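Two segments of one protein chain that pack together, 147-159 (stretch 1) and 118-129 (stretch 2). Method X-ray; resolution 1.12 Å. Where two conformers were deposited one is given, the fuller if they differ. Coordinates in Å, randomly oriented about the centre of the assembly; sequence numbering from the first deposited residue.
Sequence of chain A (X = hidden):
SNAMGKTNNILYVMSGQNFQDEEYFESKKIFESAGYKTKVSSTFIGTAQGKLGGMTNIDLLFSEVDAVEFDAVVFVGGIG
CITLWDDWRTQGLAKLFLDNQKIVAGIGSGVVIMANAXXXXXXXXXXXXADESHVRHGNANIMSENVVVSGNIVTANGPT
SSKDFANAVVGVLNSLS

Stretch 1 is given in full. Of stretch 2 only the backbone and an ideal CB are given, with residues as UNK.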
# COMPACT_ATOMS: atom_id res chain seq x y z
N VAL A 147 7.44 3.63 -10.79
CA VAL A 147 6.46 4.26 -9.92
C VAL A 147 5.53 5.08 -10.80
O VAL A 147 5.98 5.71 -11.77
CB VAL A 147 7.13 5.23 -8.90
CG1 VAL A 147 6.09 5.87 -7.98
CG2 VAL A 147 8.18 4.51 -8.07
N VAL A 148 4.23 5.07 -10.49
CA VAL A 148 3.25 5.85 -11.23
C VAL A 148 2.34 6.57 -10.26
O VAL A 148 1.70 5.95 -9.41
CB VAL A 148 2.37 4.98 -12.18
CG1 VAL A 148 1.34 5.82 -12.91
CG2 VAL A 148 3.24 4.19 -13.16
N VAL A 149 2.25 7.89 -10.41
CA VAL A 149 1.32 8.71 -9.66
C VAL A 149 0.16 9.08 -10.57
O VAL A 149 0.36 9.71 -11.61
CB VAL A 149 2.00 10.00 -9.14
CG1 VAL A 149 0.97 10.92 -8.47
CG2 VAL A 149 3.14 9.66 -8.18
N SER A 150 -1.05 8.69 -10.17
CA SER A 150 -2.27 8.98 -10.93
C SER A 150 -3.27 9.62 -9.98
O SER A 150 -4.09 8.94 -9.36
CB SER A 150 -2.83 7.69 -11.54
OG SER A 150 -1.90 7.20 -12.49
N GLY A 151 -3.17 10.94 -9.83
CA GLY A 151 -3.99 11.63 -8.85
C GLY A 151 -3.66 11.18 -7.44
O GLY A 151 -2.51 11.29 -7.01
N ASN A 152 -4.66 10.67 -6.73
CA ASN A 152 -4.46 10.19 -5.37
C ASN A 152 -4.02 8.73 -5.30
O ASN A 152 -3.84 8.21 -4.21
CB ASN A 152 -5.76 10.33 -4.56
CG ASN A 152 -6.10 11.76 -4.25
OD1 ASN A 152 -5.33 12.67 -4.51
ND2 ASN A 152 -7.26 11.96 -3.67
N ILE A 153 -3.86 8.08 -6.45
CA ILE A 153 -3.42 6.69 -6.51
C ILE A 153 -1.94 6.66 -6.86
O ILE A 153 -1.51 7.29 -7.82
CB ILE A 153 -4.27 5.90 -7.54
CG1 ILE A 153 -5.72 5.81 -7.06
CG2 ILE A 153 -3.68 4.53 -7.82
CD1 ILE A 153 -6.69 5.28 -8.08
N VAL A 154 -1.16 5.91 -6.09
CA VAL A 154 0.27 5.77 -6.35
C VAL A 154 0.61 4.28 -6.34
O VAL A 154 0.24 3.57 -5.42
CB VAL A 154 1.14 6.49 -5.29
CG1 VAL A 154 2.61 6.38 -5.65
CG2 VAL A 154 0.73 7.96 -5.16
N THR A 155 1.30 3.81 -7.38
CA THR A 155 1.68 2.41 -7.45
C THR A 155 3.17 2.30 -7.78
O THR A 155 3.78 3.21 -8.36
CB THR A 155 0.83 1.62 -8.46
OG1 THR A 155 0.95 2.22 -9.76
CG2 THR A 155 -0.64 1.54 -8.04
N ALA A 156 3.76 1.16 -7.41
CA ALA A 156 5.15 0.88 -7.71
C ALA A 156 5.33 -0.61 -7.96
O ALA A 156 4.51 -1.44 -7.55
CB ALA A 156 6.08 1.37 -6.59
N ASN A 157 6.43 -0.95 -8.63
CA ASN A 157 6.56 -2.27 -9.22
C ASN A 157 7.27 -3.33 -8.37
O ASN A 157 7.59 -4.39 -8.90
CB ASN A 157 7.19 -2.20 -10.61
CG ASN A 157 8.65 -1.83 -10.57
OD1 ASN A 157 9.18 -1.50 -9.52
ND2 ASN A 157 9.29 -1.86 -11.72
N GLY A 158 7.50 -3.08 -7.09
CA GLY A 158 8.08 -4.09 -6.22
C GLY A 158 9.25 -3.57 -5.41
O GLY A 158 9.50 -2.36 -5.35
N PRO A 159 9.98 -4.49 -4.77
CA PRO A 159 10.93 -4.08 -3.73
C PRO A 159 12.08 -3.23 -4.25
O PRO A 159 12.59 -2.42 -3.48
CB PRO A 159 11.41 -5.40 -3.12
CG PRO A 159 11.03 -6.45 -4.13
CD PRO A 159 9.81 -5.95 -4.82
N UNK A 118 -11.43 -3.01 -7.60
CA UNK A 118 -12.01 -2.26 -8.72
C UNK A 118 -11.79 -0.76 -8.61
O UNK A 118 -12.59 0.03 -9.09
CB UNK A 118 -13.51 -2.54 -8.81
N UNK A 119 -10.69 -0.37 -7.98
CA UNK A 119 -10.35 1.05 -7.93
C UNK A 119 -9.30 1.45 -8.95
O UNK A 119 -8.94 2.62 -9.03
CB UNK A 119 -9.86 1.42 -6.53
N UNK A 120 -8.85 0.50 -9.76
CA UNK A 120 -7.83 0.80 -10.78
C UNK A 120 -8.39 0.72 -12.20
O UNK A 120 -7.62 0.77 -13.17
CB UNK A 120 -6.65 -0.16 -10.64
N UNK A 121 -9.71 0.61 -12.35
CA UNK A 121 -10.27 0.54 -13.69
C UNK A 121 -9.99 1.83 -14.46
O UNK A 121 -10.32 2.92 -14.01
CB UNK A 121 -11.78 0.27 -13.63
N UNK A 122 -9.35 1.69 -15.63
CA UNK A 122 -9.00 2.83 -16.49
C UNK A 122 -7.96 3.75 -15.85
O UNK A 122 -7.82 4.89 -16.28
CB UNK A 122 -10.26 3.64 -16.82
N UNK A 123 -7.22 3.26 -14.85
CA UNK A 123 -6.19 4.04 -14.17
C UNK A 123 -4.80 3.55 -14.60
O UNK A 123 -4.56 2.35 -14.73
CB UNK A 123 -6.35 3.94 -12.65
N UNK A 124 -3.89 4.50 -14.81
CA UNK A 124 -2.50 4.18 -15.10
C UNK A 124 -1.77 3.76 -13.84
O UNK A 124 -1.79 4.48 -12.83
CB UNK A 124 -1.80 5.38 -15.75
N UNK A 125 -1.11 2.60 -13.90
CA UNK A 125 -0.44 2.01 -12.75
C UNK A 125 0.81 1.29 -13.19
O UNK A 125 1.05 1.09 -14.39
CB UNK A 125 -1.37 1.05 -12.01
N UNK A 126 1.59 0.86 -12.21
CA UNK A 126 2.56 -0.17 -12.44
C UNK A 126 2.38 -1.25 -11.37
O UNK A 126 1.55 -1.10 -10.47
CB UNK A 126 3.98 0.40 -12.43
N UNK A 127 3.11 -2.35 -11.48
CA UNK A 127 2.89 -3.49 -10.61
C UNK A 127 4.03 -4.46 -10.78
O UNK A 127 4.90 -4.27 -11.63
CB UNK A 127 1.55 -4.17 -10.90
N UNK A 128 4.05 -5.48 -9.94
CA UNK A 128 5.03 -6.52 -10.04
C UNK A 128 4.81 -7.22 -11.38
O UNK A 128 3.68 -7.56 -11.75
CB UNK A 128 4.94 -7.49 -8.86
N UNK A 129 5.89 -7.43 -12.12
CA UNK A 129 5.79 -8.06 -13.42
C UNK A 129 4.98 -9.37 -13.41
O UNK A 129 4.11 -9.60 -14.26
CB UNK A 129 7.20 -8.33 -13.95

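Stretch 1 is a β-hairpin, strands 147-150 and 153-156 joined by a type II' turn from Ser150 to Ile153. Along the face it turns to stretch 2 lie Val148, Ser150, Ile153 and Thr155.

Position 118 has positive phi (66°) and nothing of stretch 1 near its CB. Glycine or asparagine would be easiest there, though any polar residue is possible; it is Lys118, closing a Schellman motif.

At 119 the CB points toward stretch 1, 5.2 Å from Ile153 CD1, so an aliphatic side chain would suit. The residue is Ile119, although its closest contact is made by the backbone, Ile119 O lying 3.6 Å from Ile153 CD1.

The CB of 120 points sideways, with nothing of stretch 1 within 5.5 Å. A short side chain would fall short of the hairpin, whereas a long apolar one could reach Ile153. Leu120 (m, t) does so: its CD2 packs 3.9 Å from Ile153 CG2.

Positions 121 and 122 are the middle of a type II turn and lie out of reach. The positive phi of 122 (66°) would suit glycine or asparagine best, while 121 leaves a wide choice. Both are glutamates, Glu121 and Glu122, and neither touches stretch 1.

At 123 the CB again points toward the hairpin, 4.8 Å from Ile153 CD1 and 5.3 Å from Ser150 CB. Valine, isoleucine or leucine would fit this largely apolar site. Ile123 puts CG2 4.1 Å from Ile153 CD1 and 3.8 Å from Ser150 CB.

Position 124 contributes chiefly through its backbone. Its O accepts a hydrogen bond from Ser150 OG (2.7 Å), and a second from water 1, which also donates to Val148 O and accepts from Thr155 OG1. The sideways CB, 3.7 Å from Ser150 OG, leaves many polar or small residues possible. Asn124 is found, its OD1 bonded elsewhere in the structure.

At 125 the CB lies sideways, 3.4 Å from Thr155 OG1, and phi/psi are extended (-146/172), which β-branched residues favour. Val125 fits; its CA is 3.3 Å from Thr155 OG1.

The N of 126 donates to Thr155 OG1 (2.9 Å, 165°), a bond open to any residue but proline. Its CB is 3.9 Å from Val148 CG2 and 4.5 Å from Asn157 CB, so valine or threonine would suit. In Thr126 (t), CG2 packs 3.5 Å from Ala156 CA, while OG1 lies 3.6 Å from Asn157 CB.

The CB of 127 points away, and stretch 1 hardly restricts the choice. Cys127 offers mainly backbone, its O 3.3 Å from Asn157 CB.

At 128 the CB is 4.1 Å from Asn157 O and 5.3 Å from Gly158 CA; a flexible aliphatic residue could cover the glycine. Leu128 brings CD1 to 4.2 Å from Gly158 CA, where the absence of a side chain leaves room: an ideal CB on Gly158 would come within 2.9 Å of Leu128 CD1.

Position 129 has open space, suiting small or polar residues. Ser129 uses its N to reach water 2, which donates to Asn157 O.

Stretch 2, residues 118-129: KILEEINVTCLS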
# COMPACT_ATOMS: atom_id res chain seq x y z
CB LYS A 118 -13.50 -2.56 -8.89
CG LYS A 118 -13.76 -4.01 -9.12
CD LYS A 118 -13.05 -4.42 -10.37
CE LYS A 118 -12.24 -5.65 -10.13
NZ LYS A 118 -12.95 -6.81 -10.76
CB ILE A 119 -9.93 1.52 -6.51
CG1 ILE A 119 -8.59 0.91 -6.05
CG2 ILE A 119 -11.06 1.29 -5.49
CD1 ILE A 119 -7.89 1.77 -5.01
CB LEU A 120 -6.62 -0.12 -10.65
CG LEU A 120 -5.94 -0.13 -9.27
CD1 LEU A 120 -4.71 -1.04 -9.29
CD2 LEU A 120 -5.56 1.27 -8.83
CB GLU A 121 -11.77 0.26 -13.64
CG GLU A 121 -12.13 -1.03 -12.97
CD GLU A 121 -13.50 -1.53 -13.38
OE1 GLU A 121 -14.51 -0.87 -13.06
OE2 GLU A 121 -13.57 -2.59 -14.03
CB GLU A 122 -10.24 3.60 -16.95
CG GLU A 122 -11.41 2.72 -17.31
CD GLU A 122 -11.09 1.70 -18.38
OE1 GLU A 122 -10.38 2.05 -19.34
OE2 GLU A 122 -11.56 0.53 -18.28
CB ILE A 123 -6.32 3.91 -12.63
CG1 ILE A 123 -7.73 4.29 -12.14
CG2 ILE A 123 -5.24 4.71 -11.90
CD1 ILE A 123 -8.13 5.73 -12.47
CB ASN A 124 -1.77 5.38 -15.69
CG ASN A 124 -2.33 5.80 -17.04
OD1 ASN A 124 -3.06 5.07 -17.70
ND2 ASN A 124 -1.96 6.98 -17.46
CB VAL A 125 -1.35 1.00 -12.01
CG1 VAL A 125 -2.68 1.62 -11.60
CG2 VAL A 125 -1.56 -0.26 -12.83
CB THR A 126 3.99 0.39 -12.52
OG1 THR A 126 4.87 -0.66 -12.93
CG2 THR A 126 4.43 0.99 -11.18
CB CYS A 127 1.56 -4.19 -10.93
SG CYS A 127 1.48 -4.91 -12.59
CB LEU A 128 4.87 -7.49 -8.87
CG LEU A 128 6.01 -8.45 -8.60
CD1 LEU A 128 7.27 -7.71 -8.11
CD2 LEU A 128 5.54 -9.47 -7.58
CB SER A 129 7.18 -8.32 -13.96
OG SER A 129 7.09 -8.85 -15.26
O HOH W 1 -0.71 4.45 -10.14
O HOH W 2 8.25 -5.75 -11.26
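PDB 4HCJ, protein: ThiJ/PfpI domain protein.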